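Local coordinates for protein synaptotagmin IV (PDB 1W15) that helps move neuronal dense core vesicles through its interaction with KIF1A, and lets them be captured at synapses when phosphorylation weakens that interaction, at residues L50-N58 and K68-P78. Numbering follows the deposited sequence.
Sequences LSDPYVKVN and KKKTHVKKCTP. With CA (calcium ion), chain B.
Thr-71 and Val-55 are joined by two hydrogen bonds in the hairpin of strands 53-61 and 64-70. Thr-71 N donates to Val-55 O, and Thr-71 OG1 takes the hydrogen of Val-55 N at 2.9 Å. With chi1 at 72°, OG1 lies between its own N and carbonyl carbon; there it also donates to His-72 O. Thr-71 CG2 turns to the buried side, 3.9 Å from Val-55 CB, and Val-36 packs there too. A valine in place of this threonine would probably leave Val-55 N without its acceptor and His-72 O without its donor. Further along, Val-57 and Lys-69 form a hydrogen-bonded pair with two backbone bonds.

On the other face, Tyr-54 sets its CB 4.0 Å from Val-73 CB. Its OH reaches Asn-113 and a water that Lys-70 NZ holds weakly.

At the far end, Leu-50 CD2 presses tightly on Pro-78 CD, at 3.3 Å. Asp-52 splits its carboxylate: OD2 binds calcium at 2.5 Å, and OD1 turns to Cys-76 N. Asp-106, Ser-107, Glu-108 and a water complete the site in this C2B domain.

Lys-56, Lys-68 and Lys-70 share one face. Lys-56 NZ and Lys-68 NZ lie 4.9 Å apart, and one water accepts from both, weakly from Lys-68. This grouping is consistent with the polybasic strand of synaptotagmin C2B domains, and would probably give the face a positive potential suited to anionic partners.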
# COMPACT_ATOMS: atom_id res chain seq x y z
N LEU A 50 -19.16 -20.60 2.74
CA LEU A 50 -18.10 -19.65 2.35
C LEU A 50 -16.72 -20.06 2.87
O LEU A 50 -16.56 -20.70 3.92
CB LEU A 50 -18.46 -18.22 2.77
CG LEU A 50 -19.48 -17.47 1.90
CD1 LEU A 50 -20.08 -16.27 2.65
CD2 LEU A 50 -18.81 -17.00 0.62
N SER A 51 -15.70 -19.70 2.11
CA SER A 51 -14.37 -20.12 2.44
C SER A 51 -13.76 -19.10 3.41
O SER A 51 -14.32 -18.01 3.62
CB SER A 51 -13.55 -20.30 1.16
OG SER A 51 -13.24 -19.04 0.57
N ASP A 52 -12.64 -19.49 4.02
CA ASP A 52 -11.85 -18.65 4.92
C ASP A 52 -10.49 -18.50 4.27
O ASP A 52 -9.57 -19.24 4.65
CB ASP A 52 -11.70 -19.36 6.27
CG ASP A 52 -13.03 -19.68 6.88
OD1 ASP A 52 -13.83 -18.75 7.06
OD2 ASP A 52 -13.39 -20.83 7.18
N PRO A 53 -10.37 -17.62 3.26
CA PRO A 53 -9.16 -17.58 2.44
C PRO A 53 -7.90 -16.98 3.08
O PRO A 53 -7.99 -16.04 3.85
CB PRO A 53 -9.56 -16.76 1.21
CG PRO A 53 -10.74 -15.88 1.70
CD PRO A 53 -11.41 -16.69 2.76
N TYR A 54 -6.76 -17.56 2.74
CA TYR A 54 -5.46 -16.90 2.92
C TYR A 54 -4.65 -17.20 1.67
O TYR A 54 -5.06 -18.02 0.84
CB TYR A 54 -4.72 -17.40 4.17
CG TYR A 54 -4.34 -18.86 4.18
CD1 TYR A 54 -5.29 -19.86 4.44
CD2 TYR A 54 -3.02 -19.24 3.95
CE1 TYR A 54 -4.93 -21.22 4.48
CE2 TYR A 54 -2.63 -20.61 3.95
CZ TYR A 54 -3.58 -21.56 4.20
OH TYR A 54 -3.18 -22.86 4.21
N VAL A 55 -3.51 -16.53 1.52
CA VAL A 55 -2.73 -16.73 0.33
C VAL A 55 -1.31 -17.09 0.72
O VAL A 55 -0.67 -16.42 1.56
CB VAL A 55 -2.70 -15.43 -0.53
CG1 VAL A 55 -1.82 -15.64 -1.78
CG2 VAL A 55 -4.14 -15.06 -0.90
N LYS A 56 -0.80 -18.14 0.09
CA LYS A 56 0.56 -18.57 0.26
C LYS A 56 1.31 -18.17 -1.00
O LYS A 56 0.78 -18.33 -2.11
CB LYS A 56 0.59 -20.10 0.38
CG LYS A 56 1.98 -20.62 0.59
CD LYS A 56 1.95 -21.75 1.55
CE LYS A 56 3.33 -22.31 1.74
NZ LYS A 56 3.16 -23.59 2.42
N VAL A 57 2.53 -17.68 -0.81
CA VAL A 57 3.34 -17.17 -1.90
C VAL A 57 4.69 -17.95 -1.88
O VAL A 57 5.43 -17.88 -0.90
CB VAL A 57 3.61 -15.65 -1.79
CG1 VAL A 57 4.35 -15.13 -3.08
CG2 VAL A 57 2.29 -14.84 -1.59
N ASN A 58 4.99 -18.68 -2.95
CA ASN A 58 6.25 -19.44 -3.04
C ASN A 58 7.12 -18.78 -4.10
O ASN A 58 6.62 -18.46 -5.16
CB ASN A 58 5.96 -20.91 -3.43
CG ASN A 58 5.26 -21.68 -2.32
OD1 ASN A 58 5.59 -21.50 -1.15
ND2 ASN A 58 4.28 -22.54 -2.67
N LYS A 68 9.25 -18.75 1.00
CA LYS A 68 7.80 -18.87 1.06
C LYS A 68 7.25 -17.83 2.06
O LYS A 68 7.94 -17.50 3.04
CB LYS A 68 7.35 -20.31 1.44
CG LYS A 68 7.88 -20.77 2.77
CD LYS A 68 7.41 -22.17 3.18
CE LYS A 68 7.80 -22.44 4.65
NZ LYS A 68 7.21 -23.73 5.16
N LYS A 69 6.03 -17.35 1.83
CA LYS A 69 5.36 -16.39 2.72
C LYS A 69 3.91 -16.77 2.76
O LYS A 69 3.44 -17.50 1.89
CB LYS A 69 5.43 -14.97 2.11
CG LYS A 69 6.85 -14.49 1.72
CD LYS A 69 7.72 -14.13 2.89
CE LYS A 69 9.05 -13.58 2.35
NZ LYS A 69 9.92 -13.34 3.49
N LYS A 70 3.19 -16.30 3.76
CA LYS A 70 1.74 -16.46 3.74
C LYS A 70 1.05 -15.32 4.44
O LYS A 70 1.67 -14.68 5.32
CB LYS A 70 1.31 -17.83 4.26
CG LYS A 70 1.27 -18.02 5.68
CD LYS A 70 0.93 -19.50 5.93
CE LYS A 70 1.19 -19.84 7.40
NZ LYS A 70 1.17 -21.34 7.62
N THR A 71 -0.17 -15.02 3.99
CA THR A 71 -0.96 -13.97 4.60
C THR A 71 -1.73 -14.51 5.75
O THR A 71 -1.79 -15.73 5.95
CB THR A 71 -2.00 -13.35 3.60
OG1 THR A 71 -3.05 -14.31 3.37
CG2 THR A 71 -1.38 -13.03 2.21
N HIS A 72 -2.36 -13.60 6.48
CA HIS A 72 -3.37 -13.92 7.49
C HIS A 72 -4.60 -14.42 6.79
O HIS A 72 -4.77 -14.25 5.57
CB HIS A 72 -3.72 -12.68 8.30
CG HIS A 72 -2.59 -12.19 9.14
ND1 HIS A 72 -2.42 -12.57 10.46
CD2 HIS A 72 -1.53 -11.40 8.84
CE1 HIS A 72 -1.34 -11.99 10.95
NE2 HIS A 72 -0.78 -11.27 9.98
N VAL A 73 -5.46 -15.07 7.56
CA VAL A 73 -6.67 -15.56 6.91
C VAL A 73 -7.84 -14.61 7.15
O VAL A 73 -8.03 -14.08 8.23
CB VAL A 73 -7.02 -16.97 7.38
CG1 VAL A 73 -6.09 -17.41 8.51
CG2 VAL A 73 -8.46 -17.05 7.84
N LYS A 74 -8.64 -14.45 6.09
CA LYS A 74 -9.90 -13.71 6.20
C LYS A 74 -11.05 -14.72 6.35
O LYS A 74 -11.10 -15.71 5.62
CB LYS A 74 -10.03 -12.80 4.98
CG LYS A 74 -8.87 -11.77 4.92
CD LYS A 74 -8.86 -10.95 6.23
CE LYS A 74 -7.88 -9.75 6.24
NZ LYS A 74 -6.51 -10.14 6.70
N LYS A 75 -11.93 -14.53 7.32
CA LYS A 75 -12.96 -15.56 7.63
C LYS A 75 -14.26 -15.46 6.80
O LYS A 75 -14.82 -14.36 6.62
CB LYS A 75 -13.31 -15.55 9.13
CG LYS A 75 -12.21 -16.14 10.03
CD LYS A 75 -12.56 -15.86 11.52
CE LYS A 75 -12.13 -17.01 12.44
NZ LYS A 75 -12.59 -16.77 13.85
N CYS A 76 -14.72 -16.61 6.30
CA CYS A 76 -16.06 -16.80 5.69
C CYS A 76 -16.49 -15.70 4.69
O CYS A 76 -17.43 -14.91 4.95
CB CYS A 76 -17.10 -16.96 6.81
SG CYS A 76 -18.74 -17.46 6.23
N THR A 77 -15.83 -15.68 3.53
CA THR A 77 -16.04 -14.63 2.53
C THR A 77 -15.49 -14.98 1.09
O THR A 77 -14.36 -15.48 0.96
CB THR A 77 -15.49 -13.24 3.08
OG1 THR A 77 -15.60 -12.21 2.08
CG2 THR A 77 -13.98 -13.31 3.47
N PRO A 78 -16.26 -14.65 0.04
CA PRO A 78 -15.80 -14.87 -1.35
C PRO A 78 -14.94 -13.69 -1.87
O PRO A 78 -14.47 -13.73 -3.01
CB PRO A 78 -17.12 -14.94 -2.15
CG PRO A 78 -18.08 -13.97 -1.39
CD PRO A 78 -17.60 -13.98 0.06
CA CA B . -13.00 -22.94 5.92
O HOH W 1 -0.29 -23.17 5.26
O HOH W 2 3.93 -22.98 5.02
O HOH W 3 -15.33 -24.07 6.84